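Local coordinates for Rho guanine nucleotide exchange factor 11 (Homo sapiens, PDB 5JHH), which probably activates Rho-family GTPases, RhoA in particular, by promoting exchange of bound GDP for GTP through its paired DH and PH domains, at residues A[51-57]-A[140-145]; A[96-102]-A[190-196]; A[124-128]-A[159-164]. All coordinates share one frame; numbering follows the deposited sequence.

Interaction 1: A[51-57]-A[140-145]; sequences RMKKENL and RFQLFM
The Schellman motif that ends helix 18-54, with Asn56 at positive phi as the C-prime residue, turns the carbonyls of Glu55 and Asn56 toward the guanidinium of Arg140. NH2 of Arg140 donates to Glu55 O at 2.9 Å, nearly straight (163°) and in the carbonyl plane. NH1 of Arg140 bonds Asn56 O at 3.2 Å, from above that carbonyl plane, and Glu55 O only weakly. Both oxygens lie in the guanidinium plane, which fixes the rotation of the group. A water accepts weakly from Arg140 NH2 and donates to Glu55 OE1.

Phe144 is the hub of the rest. Leu57 CG sits over one face of that ring in a CH-pi contact, 3.9 Å from its centroid, while Leu57 CD1 reaches Phe144 CB at 3.5 Å. Phe144 CE2 lies above the centre of the Arg51 guanidinium, 3.5 Å from CZ of Arg51, with the two planes 41° apart. NE and NH2 of Arg51 donate weakly to the in-plane Glu55 OE2, a salt bridge that steadies the group. The extended Met52 side chain crosses that of Phe144 at about a right angle. Helix 60-66 packs on Met52 through Leu63, and helix 124-137 on Phe141 through Ile131.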
loop_
_atom_site.group_PDB
_atom_site.type_symbol
_atom_site.label_atom_id
_atom_site.label_comp_id
_atom_site.label_asym_id
_atom_site.label_seq_id
_atom_site.Cartn_x
_atom_site.Cartn_y
_atom_site.Cartn_z
ATOM N N ARG A 51 -3.509 -9.136 -27.505
ATOM C CA ARG A 51 -2.891 -10.374 -27.957
ATOM C C ARG A 51 -3.429 -11.583 -27.203
ATOM O O ARG A 51 -3.637 -12.651 -27.792
ATOM C CB ARG A 51 -1.389 -10.310 -27.862
ATOM C CG ARG A 51 -0.726 -9.273 -28.775
ATOM C CD ARG A 51 0.795 -9.404 -28.727
ATOM N NE ARG A 51 1.173 -10.772 -29.113
ATOM C CZ ARG A 51 2.211 -11.474 -28.642
ATOM N NH1 ARG A 51 3.045 -10.968 -27.721
ATOM N NH2 ARG A 51 2.395 -12.718 -29.090
ATOM N N MET A 52 -3.700 -11.442 -25.915
ATOM C CA MET A 52 -4.237 -12.581 -25.189
ATOM C C MET A 52 -5.589 -12.937 -25.768
ATOM O O MET A 52 -5.986 -14.087 -25.798
ATOM C CB MET A 52 -4.413 -12.250 -23.709
ATOM C CG MET A 52 -3.092 -12.039 -22.993
ATOM S SD MET A 52 -3.329 -11.632 -21.270
ATOM C CE MET A 52 -1.639 -11.496 -20.725
ATOM N N LYS A 53 -6.334 -11.899 -26.107
ATOM C CA LYS A 53 -7.672 -12.054 -26.603
ATOM C C LYS A 53 -7.632 -12.655 -27.986
ATOM O O LYS A 53 -8.276 -13.646 -28.227
ATOM C CB LYS A 53 -8.337 -10.695 -26.676
ATOM C CG LYS A 53 -9.839 -10.749 -26.893
ATOM C CD LYS A 53 -10.278 -9.722 -27.912
ATOM C CE LYS A 53 -11.547 -9.027 -27.481
ATOM N NZ LYS A 53 -11.194 -7.984 -26.477
ATOM N N LYS A 54 -6.894 -12.018 -28.889
ATOM C CA LYS A 54 -6.813 -12.438 -30.274
ATOM C C LYS A 54 -6.265 -13.876 -30.394
ATOM O O LYS A 54 -6.813 -14.650 -31.164
ATOM C CB LYS A 54 -5.964 -11.453 -31.102
ATOM C CG LYS A 54 -5.417 -12.007 -32.419
ATOM C CD LYS A 54 -6.430 -11.897 -33.566
ATOM C CE LYS A 54 -6.217 -10.648 -34.420
ATOM N NZ LYS A 54 -4.853 -10.619 -35.025
ATOM N N GLU A 55 -5.212 -14.242 -29.656
ATOM C CA GLU A 55 -4.661 -15.596 -29.775
ATOM C C GLU A 55 -5.225 -16.606 -28.745
ATOM O O GLU A 55 -4.627 -17.658 -28.534
ATOM C CB GLU A 55 -3.151 -15.545 -29.623
ATOM C CG GLU A 55 -2.455 -14.714 -30.688
ATOM C CD GLU A 55 -0.995 -14.409 -30.352
ATOM O OE1 GLU A 55 -0.343 -15.232 -29.666
ATOM O OE2 GLU A 55 -0.494 -13.341 -30.785
ATOM N N ASN A 56 -6.343 -16.294 -28.087
ATOM C CA ASN A 56 -6.935 -17.215 -27.089
ATOM C C ASN A 56 -5.950 -17.845 -26.108
ATOM O O ASN A 56 -5.938 -19.046 -25.896
ATOM C CB ASN A 56 -7.715 -18.330 -27.790
ATOM C CG ASN A 56 -8.861 -17.785 -28.633
ATOM O OD1 ASN A 56 -9.939 -17.437 -28.103
ATOM N ND2 ASN A 56 -8.623 -17.655 -29.948
ATOM N N LEU A 57 -5.138 -17.019 -25.484
ATOM C CA LEU A 57 -4.237 -17.472 -24.447
ATOM C C LEU A 57 -4.969 -18.007 -23.240
ATOM O O LEU A 57 -4.440 -18.865 -22.478
ATOM C CB LEU A 57 -3.310 -16.348 -24.016
ATOM C CG LEU A 57 -2.099 -16.182 -24.926
ATOM C CD1 LEU A 57 -1.099 -17.273 -24.617
ATOM C CD2 LEU A 57 -2.480 -16.203 -26.406
ATOM N N ARG A 140 2.665 -23.078 -23.051
ATOM C CA ARG A 140 2.367 -22.052 -24.062
ATOM C C ARG A 140 2.167 -20.661 -23.395
ATOM O O ARG A 140 2.464 -19.632 -23.975
ATOM C CB ARG A 140 1.134 -22.390 -24.883
ATOM C CG ARG A 140 0.681 -21.269 -25.792
ATOM C CD ARG A 140 -0.607 -21.671 -26.503
ATOM N NE ARG A 140 -0.945 -20.732 -27.584
ATOM C CZ ARG A 140 -2.097 -20.065 -27.712
ATOM N NH1 ARG A 140 -3.099 -20.212 -26.847
ATOM N NH2 ARG A 140 -2.250 -19.236 -28.735
ATOM N N PHE A 141 1.636 -20.647 -22.190
ATOM C CA PHE A 141 1.304 -19.415 -21.581
ATOM C C PHE A 141 2.585 -18.767 -21.051
ATOM O O PHE A 141 2.815 -17.556 -21.223
ATOM C CB PHE A 141 0.311 -19.623 -20.460
ATOM C CG PHE A 141 -0.219 -18.348 -19.946
ATOM C CD1 PHE A 141 -1.002 -17.566 -20.765
ATOM C CD2 PHE A 141 0.162 -17.856 -18.709
ATOM C CE1 PHE A 141 -1.450 -16.334 -20.341
ATOM C CE2 PHE A 141 -0.278 -16.623 -18.287
ATOM C CZ PHE A 141 -1.100 -15.865 -19.094
ATOM N N GLN A 142 3.444 -19.588 -20.456
ATOM C CA GLN A 142 4.734 -19.095 -19.932
ATOM C C GLN A 142 5.587 -18.502 -21.025
ATOM O O GLN A 142 6.162 -17.432 -20.867
ATOM C CB GLN A 142 5.482 -20.220 -19.257
ATOM C CG GLN A 142 6.920 -19.894 -18.881
ATOM C CD GLN A 142 7.722 -21.156 -18.686
ATOM O OE1 GLN A 142 8.609 -21.455 -19.480
ATOM N NE2 GLN A 142 7.369 -21.943 -17.665
ATOM N N LEU A 143 5.608 -19.175 -22.159
ATOM C CA LEU A 143 6.243 -18.670 -23.377
ATOM C C LEU A 143 5.691 -17.349 -23.870
ATOM O O LEU A 143 6.428 -16.453 -24.261
ATOM C CB LEU A 143 6.098 -19.692 -24.517
ATOM C CG LEU A 143 7.416 -20.280 -24.999
ATOM C CD1 LEU A 143 7.207 -21.689 -25.567
ATOM C CD2 LEU A 143 8.033 -19.326 -26.026
ATOM N N PHE A 144 4.372 -17.247 -23.941
ATOM C CA PHE A 144 3.784 -16.031 -24.423
ATOM C C PHE A 144 4.157 -14.862 -23.487
ATOM O O PHE A 144 4.458 -13.745 -23.932
ATOM C CB PHE A 144 2.276 -16.197 -24.493
ATOM C CG PHE A 144 1.564 -14.918 -24.678
ATOM C CD1 PHE A 144 1.292 -14.116 -23.603
ATOM C CD2 PHE A 144 1.221 -14.486 -25.928
ATOM C CE1 PHE A 144 0.663 -12.913 -23.766
ATOM C CE2 PHE A 144 0.577 -13.280 -26.092
ATOM C CZ PHE A 144 0.323 -12.484 -25.012
ATOM N N MET A 145 4.121 -15.120 -22.195
ATOM C CA MET A 145 4.397 -14.069 -21.229
ATOM C C MET A 145 5.864 -13.625 -21.349
ATOM O O MET A 145 6.151 -12.426 -21.264
ATOM C CB MET A 145 4.046 -14.505 -19.797
ATOM C CG MET A 145 2.543 -14.593 -19.566
ATOM S SD MET A 145 1.687 -12.983 -19.596
ATOM C CE MET A 145 2.397 -12.252 -18.138
HETATM O O HOH W 1 0.642 -17.589 -29.292
#

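Interaction 2: A[96-102]-A[190-196]; sequences EISDLML and EHEKLCR
Glu190 turns the syn sides of its carboxylate oxygens to the backbone N-H groups at the start of helix 98-105. OE2 of Glu190 accepts the N-H of Ile97, the N-cap residue, at 2.8 Å, and OE1 of Glu190 that of Ser98 at 3.1 Å. A third bond comes from Ser98 OG, which donates to Glu190 OE1 at 2.6 Å, nearly in line with the C-O bond and from the same face as Ser98 N. Ser98 has its OG between the backbone N and the carbonyl carbon (chi1 58°), where it also accepts from Lys193 NZ at 3.0 Å. The negative charge at this helix start is probably favoured by the helix dipole.

Within the helical bundle of the DH domain, helix 98-105 runs almost alongside helix 189-227, at 20° with axes 8.9 Å apart. Lys193, bent at chi3, carries its amine on to Asp99 OD1 in a salt bridge of 2.8 Å, approaching from above the carboxylate plane. The Leu102 side chain crosses that of Lys193 at about a right angle. Leu194 CD2 lies 3.8 Å from Met101 CG and slightly farther from Ile97 CG2; Ile180 and Ile181 of helix 165-182 pack against Leu194.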
loop_
_atom_site.group_PDB
_atom_site.type_symbol
_atom_site.label_atom_id
_atom_site.label_comp_id
_atom_site.label_asym_id
_atom_site.label_seq_id
_atom_site.Cartn_x
_atom_site.Cartn_y
_atom_site.Cartn_z
ATOM N N GLU A 96 -5.664 29.317 -14.765
ATOM C CA GLU A 96 -6.473 28.537 -13.833
ATOM C C GLU A 96 -6.593 27.082 -14.306
ATOM O O GLU A 96 -6.686 26.784 -15.502
ATOM C CB GLU A 96 -7.882 29.092 -13.580
ATOM C CG GLU A 96 -8.288 30.355 -14.316
ATOM C CD GLU A 96 -7.657 31.581 -13.696
ATOM O OE1 GLU A 96 -6.831 32.226 -14.376
ATOM O OE2 GLU A 96 -7.950 31.862 -12.515
ATOM N N ILE A 97 -6.620 26.180 -13.338
ATOM C CA ILE A 97 -6.619 24.781 -13.642
ATOM C C ILE A 97 -7.688 24.043 -12.874
ATOM O O ILE A 97 -7.941 22.880 -13.155
ATOM C CB ILE A 97 -5.222 24.211 -13.379
ATOM C CG1 ILE A 97 -4.918 23.159 -14.415
ATOM C CG2 ILE A 97 -5.046 23.767 -11.919
ATOM C CD1 ILE A 97 -3.548 22.557 -14.237
ATOM N N SER A 98 -8.390 24.737 -11.979
ATOM C CA SER A 98 -9.285 24.052 -11.080
ATOM C C SER A 98 -10.455 23.402 -11.814
ATOM O O SER A 98 -10.895 22.331 -11.434
ATOM C CB SER A 98 -9.801 24.985 -9.977
ATOM O OG SER A 98 -10.457 26.093 -10.538
ATOM N N ASP A 99 -10.972 24.053 -12.839
ATOM C CA ASP A 99 -12.086 23.513 -13.566
ATOM C C ASP A 99 -11.692 22.196 -14.305
ATOM O O ASP A 99 -12.481 21.305 -14.431
ATOM C CB ASP A 99 -12.560 24.518 -14.611
ATOM C CG ASP A 99 -13.323 25.727 -14.021
ATOM O OD1 ASP A 99 -13.837 25.690 -12.888
ATOM O OD2 ASP A 99 -13.435 26.719 -14.764
ATOM N N LEU A 100 -10.517 22.156 -14.906
ATOM C CA LEU A 100 -10.024 20.941 -15.478
ATOM C C LEU A 100 -9.922 19.832 -14.406
ATOM O O LEU A 100 -10.373 18.715 -14.624
ATOM C CB LEU A 100 -8.682 21.212 -16.131
ATOM C CG LEU A 100 -7.975 20.065 -16.831
ATOM C CD1 LEU A 100 -8.829 19.402 -17.898
ATOM C CD2 LEU A 100 -6.718 20.606 -17.450
ATOM N N MET A 101 -9.450 20.167 -13.209
ATOM C CA MET A 101 -9.392 19.186 -12.132
ATOM C C MET A 101 -10.771 18.725 -11.717
ATOM O O MET A 101 -11.007 17.525 -11.513
ATOM C CB MET A 101 -8.667 19.749 -10.938
ATOM C CG MET A 101 -7.256 20.266 -11.231
ATOM S SD MET A 101 -6.127 18.984 -11.777
ATOM C CE MET A 101 -5.973 19.360 -13.486
ATOM N N LEU A 102 -11.699 19.660 -11.560
ATOM C CA LEU A 102 -13.054 19.272 -11.224
ATOM C C LEU A 102 -13.735 18.474 -12.339
ATOM O O LEU A 102 -14.628 17.685 -12.066
ATOM C CB LEU A 102 -13.930 20.483 -10.867
ATOM C CG LEU A 102 -13.440 21.313 -9.673
ATOM C CD1 LEU A 102 -14.274 22.587 -9.550
ATOM C CD2 LEU A 102 -13.510 20.519 -8.376
ATOM N N GLU A 190 -9.994 29.754 -7.384
ATOM C CA GLU A 190 -9.071 28.765 -7.861
ATOM C C GLU A 190 -8.633 27.847 -6.711
ATOM O O GLU A 190 -8.703 26.616 -6.820
ATOM C CB GLU A 190 -7.868 29.459 -8.525
ATOM C CG GLU A 190 -6.740 28.540 -9.000
ATOM C CD GLU A 190 -7.089 27.637 -10.208
ATOM O OE1 GLU A 190 -8.283 27.456 -10.588
ATOM O OE2 GLU A 190 -6.119 27.105 -10.794
ATOM N N HIS A 191 -8.255 28.459 -5.600
ATOM C CA HIS A 191 -7.565 27.779 -4.535
ATOM C C HIS A 191 -8.556 26.853 -3.837
ATOM O O HIS A 191 -8.269 25.666 -3.564
ATOM C CB HIS A 191 -6.963 28.801 -3.558
ATOM C CG HIS A 191 -6.201 28.190 -2.430
ATOM N ND1 HIS A 191 -6.820 27.640 -1.326
ATOM C CD2 HIS A 191 -4.871 28.053 -2.225
ATOM C CE1 HIS A 191 -5.900 27.172 -0.500
ATOM N NE2 HIS A 191 -4.712 27.414 -1.020
ATOM N N GLU A 192 -9.716 27.411 -3.563
ATOM C CA GLU A 192 -10.833 26.709 -2.930
ATOM C C GLU A 192 -11.288 25.466 -3.734
ATOM O O GLU A 192 -11.599 24.412 -3.160
ATOM C CB GLU A 192 -11.984 27.705 -2.803
ATOM C CG GLU A 192 -13.124 27.323 -1.865
ATOM C CD GLU A 192 -14.178 28.453 -1.702
ATOM O OE1 GLU A 192 -14.595 29.086 -2.709
ATOM O OE2 GLU A 192 -14.608 28.709 -0.560
ATOM N N LYS A 193 -11.362 25.636 -5.047
ATOM C CA LYS A 193 -11.846 24.615 -5.981
ATOM C C LYS A 193 -10.818 23.463 -6.173
ATOM O O LYS A 193 -11.184 22.309 -6.244
ATOM C CB LYS A 193 -12.192 25.263 -7.334
ATOM C CG LYS A 193 -13.600 25.873 -7.398
ATOM C CD LYS A 193 -13.667 27.015 -8.388
ATOM C CE LYS A 193 -13.938 26.548 -9.797
ATOM N NZ LYS A 193 -13.170 27.390 -10.750
ATOM N N LEU A 194 -9.548 23.804 -6.200
ATOM C CA LEU A 194 -8.471 22.872 -6.052
ATOM C C LEU A 194 -8.524 22.103 -4.743
ATOM O O LEU A 194 -8.262 20.899 -4.748
ATOM C CB LEU A 194 -7.138 23.599 -6.135
ATOM C CG LEU A 194 -6.740 24.011 -7.541
ATOM C CD1 LEU A 194 -5.418 24.755 -7.549
ATOM C CD2 LEU A 194 -6.627 22.792 -8.427
ATOM N N CYS A 195 -8.887 22.751 -3.637
ATOM C CA CYS A 195 -8.944 22.014 -2.379
ATOM C C CYS A 195 -10.079 21.013 -2.461
ATOM O O CYS A 195 -10.020 19.918 -1.895
ATOM C CB CYS A 195 -9.140 22.968 -1.188
ATOM S SG CYS A 195 -7.628 23.931 -0.838
ATOM N N ARG A 196 -11.134 21.426 -3.154
ATOM C CA ARG A 196 -12.290 20.580 -3.279
ATOM C C ARG A 196 -11.902 19.338 -4.103
ATOM O O ARG A 196 -12.179 18.211 -3.703
ATOM C CB ARG A 196 -13.430 21.392 -3.923
ATOM C CG ARG A 196 -14.592 20.611 -4.510
ATOM C CD ARG A 196 -15.373 19.958 -3.402
ATOM N NE ARG A 196 -16.631 19.401 -3.879
ATOM C CZ ARG A 196 -17.436 18.649 -3.138
ATOM N NH1 ARG A 196 -17.146 18.382 -1.863
ATOM N NH2 ARG A 196 -18.539 18.154 -3.674
#

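Interaction 3: A[124-128]-A[159-164]; sequences QSIAL and LRDLII
The guanidinium of Arg160 has Leu128 CD1 over one face, 3.9 Å from NH1 of Arg160, while the amide of Gln124 has a face covered by Ile163 CG2, which stands almost straight above Gln124 CD at 3.7 Å. At the nitrogen end of the amide, Gln124 NE2 donates to Ile163 O at 3.0 Å, a weak bond bent to 134° because the oxygen lies on the covered side of the amide plane and not in it. Near the other end, Gln124 OE1 approaches Ile164 CA at 3.6 Å. Gln124 gets there by stretching out: CG is anti to the backbone N (chi1 -163°) and the chain continues extended to Ile163, where chi3 (83°) turns one amide face to the CG2 methyl. With an alanine here, Ile163 O would probably be left without this donor, weak as it is, and a gap would open against Ile163 CG2.

This contact joins helix 124-137 to the short, weakly bonded helix 159-162 within the DH domain, and it lies beside the chain of another protein, consistent with the GTPase-binding side of the exchange domain. Toward that other chain, Arg160 NE makes a long, weak ion pair with one of its acidic side chains, and Ile164 packs on one of its aromatic residues. One turn along from Gln124, Leu128 spreads its methyls. CD2 of Leu128 touches Leu159 CD1 at 3.9 Å, crossing obliquely, and CD1 of Leu128 lies 4.1 Å from Ile163 CG2. On the far side, Leu159 is covered by Leu44 and Phe48 of helix 18-54.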
loop_
_atom_site.group_PDB
_atom_site.type_symbol
_atom_site.label_atom_id
_atom_site.label_comp_id
_atom_site.label_asym_id
_atom_site.label_seq_id
_atom_site.Cartn_x
_atom_site.Cartn_y
_atom_site.Cartn_z
ATOM N N GLN A 124 -7.757 -7.632 -8.716
ATOM C CA GLN A 124 -6.505 -7.763 -9.440
ATOM C C GLN A 124 -5.538 -8.699 -8.744
ATOM O O GLN A 124 -4.825 -9.404 -9.383
ATOM C CB GLN A 124 -5.894 -6.383 -9.624
ATOM C CG GLN A 124 -4.816 -6.305 -10.682
ATOM C CD GLN A 124 -4.299 -4.893 -10.877
ATOM O OE1 GLN A 124 -3.437 -4.444 -10.139
ATOM N NE2 GLN A 124 -4.831 -4.185 -11.889
ATOM N N SER A 125 -5.513 -8.728 -7.432
ATOM C CA SER A 125 -4.530 -9.571 -6.737
ATOM C C SER A 125 -4.790 -11.046 -6.994
ATOM O O SER A 125 -3.862 -11.861 -7.182
ATOM C CB SER A 125 -4.582 -9.285 -5.242
ATOM O OG SER A 125 -5.873 -9.550 -4.710
ATOM N N ILE A 126 -6.062 -11.362 -7.105
ATOM C CA ILE A 126 -6.504 -12.713 -7.364
ATOM C C ILE A 126 -6.228 -13.118 -8.808
ATOM O O ILE A 126 -5.657 -14.168 -9.069
ATOM C CB ILE A 126 -7.979 -12.843 -7.020
ATOM C CG1 ILE A 126 -8.159 -12.588 -5.526
ATOM C CG2 ILE A 126 -8.471 -14.241 -7.316
ATOM C CD1 ILE A 126 -9.482 -11.972 -5.151
ATOM N N ALA A 127 -6.522 -12.244 -9.749
ATOM C CA ALA A 127 -6.232 -12.558 -11.142
ATOM C C ALA A 127 -4.738 -12.759 -11.384
ATOM O O ALA A 127 -4.331 -13.612 -12.200
ATOM C CB ALA A 127 -6.736 -11.466 -12.053
ATOM N N LEU A 128 -3.920 -11.968 -10.711
ATOM C CA LEU A 128 -2.488 -12.108 -10.885
ATOM C C LEU A 128 -1.932 -13.387 -10.295
ATOM O O LEU A 128 -0.990 -13.893 -10.819
ATOM C CB LEU A 128 -1.767 -10.945 -10.240
ATOM C CG LEU A 128 -1.896 -9.647 -11.000
ATOM C CD1 LEU A 128 -1.244 -8.504 -10.216
ATOM C CD2 LEU A 128 -1.282 -9.766 -12.397
ATOM N N LEU A 159 4.180 -7.890 -16.438
ATOM C CA LEU A 159 2.778 -7.550 -16.459
ATOM C C LEU A 159 2.281 -7.184 -15.069
ATOM O O LEU A 159 1.643 -6.158 -14.901
ATOM C CB LEU A 159 1.986 -8.708 -17.040
ATOM C CG LEU A 159 0.478 -8.619 -17.322
ATOM C CD1 LEU A 159 -0.281 -9.223 -16.173
ATOM C CD2 LEU A 159 -0.074 -7.256 -17.650
ATOM N N ARG A 160 2.654 -7.958 -14.061
ATOM C CA ARG A 160 2.258 -7.636 -12.697
ATOM C C ARG A 160 2.819 -6.300 -12.214
ATOM O O ARG A 160 2.217 -5.672 -11.365
ATOM C CB ARG A 160 2.561 -8.780 -11.702
ATOM C CG ARG A 160 4.001 -9.350 -11.634
ATOM C CD ARG A 160 4.250 -10.041 -10.266
ATOM N NE ARG A 160 3.429 -9.410 -9.195
ATOM C CZ ARG A 160 2.379 -9.964 -8.576
ATOM N NH1 ARG A 160 1.670 -9.245 -7.715
ATOM N NH2 ARG A 160 2.033 -11.233 -8.812
ATOM N N ASP A 161 3.904 -5.826 -12.822
ATOM C CA ASP A 161 4.503 -4.580 -12.430
ATOM C C ASP A 161 3.834 -3.437 -13.154
ATOM O O ASP A 161 4.014 -2.303 -12.744
ATOM C CB ASP A 161 6.048 -4.516 -12.717
ATOM C CG ASP A 161 6.830 -5.746 -12.211
ATOM O OD1 ASP A 161 6.597 -6.228 -11.043
ATOM O OD2 ASP A 161 7.723 -6.231 -13.000
ATOM N N LEU A 162 3.136 -3.686 -14.262
ATOM C CA LEU A 162 2.541 -2.602 -15.072
ATOM C C LEU A 162 1.047 -2.413 -14.786
ATOM O O LEU A 162 0.493 -1.309 -14.848
ATOM C CB LEU A 162 2.701 -2.956 -16.551
ATOM C CG LEU A 162 4.139 -3.048 -17.066
ATOM C CD1 LEU A 162 4.275 -3.819 -18.359
ATOM C CD2 LEU A 162 4.724 -1.643 -17.252
ATOM N N ILE A 163 0.373 -3.512 -14.477
ATOM C CA ILE A 163 -1.088 -3.505 -14.383
ATOM C C ILE A 163 -1.594 -2.777 -13.116
ATOM O O ILE A 163 -2.742 -2.353 -13.027
ATOM C CB ILE A 163 -1.611 -4.931 -14.441
ATOM C CG1 ILE A 163 -3.046 -4.966 -14.906
ATOM C CG2 ILE A 163 -1.484 -5.599 -13.116
ATOM C CD1 ILE A 163 -3.621 -6.357 -14.998
ATOM N N ILE A 164 -0.706 -2.649 -12.153
ATOM C CA ILE A 164 -0.964 -1.908 -10.950
ATOM C C ILE A 164 -0.831 -0.394 -11.134
ATOM O O ILE A 164 -1.126 0.376 -10.231
ATOM C CB ILE A 164 -0.028 -2.391 -9.836
ATOM C CG1 ILE A 164 -0.561 -1.950 -8.503
ATOM C CG2 ILE A 164 1.386 -1.855 -10.023
ATOM C CD1 ILE A 164 0.240 -2.420 -7.353
#

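The three contacts illustrate how one helical domain is tied together at widely separated points. Interactions 1 and 3 are neighbours, their centres 16 Å apart, and touch directly where Met145 CE packs on Leu159 CB at 3.7 Å. Helix 139-150 of interaction 1 lies in sequence between the two helices of interaction 3; the other protein chain reaches interaction 3 but does not touch the segments of interaction 1. Interaction 2 lies at the other end of the domain, its nearest atoms about 29 Å from interaction 1 and about 19 Å from interaction 3. Helix 18-54 spans this distance, ending in interaction 1 and packing side chains against interactions 2 and 3.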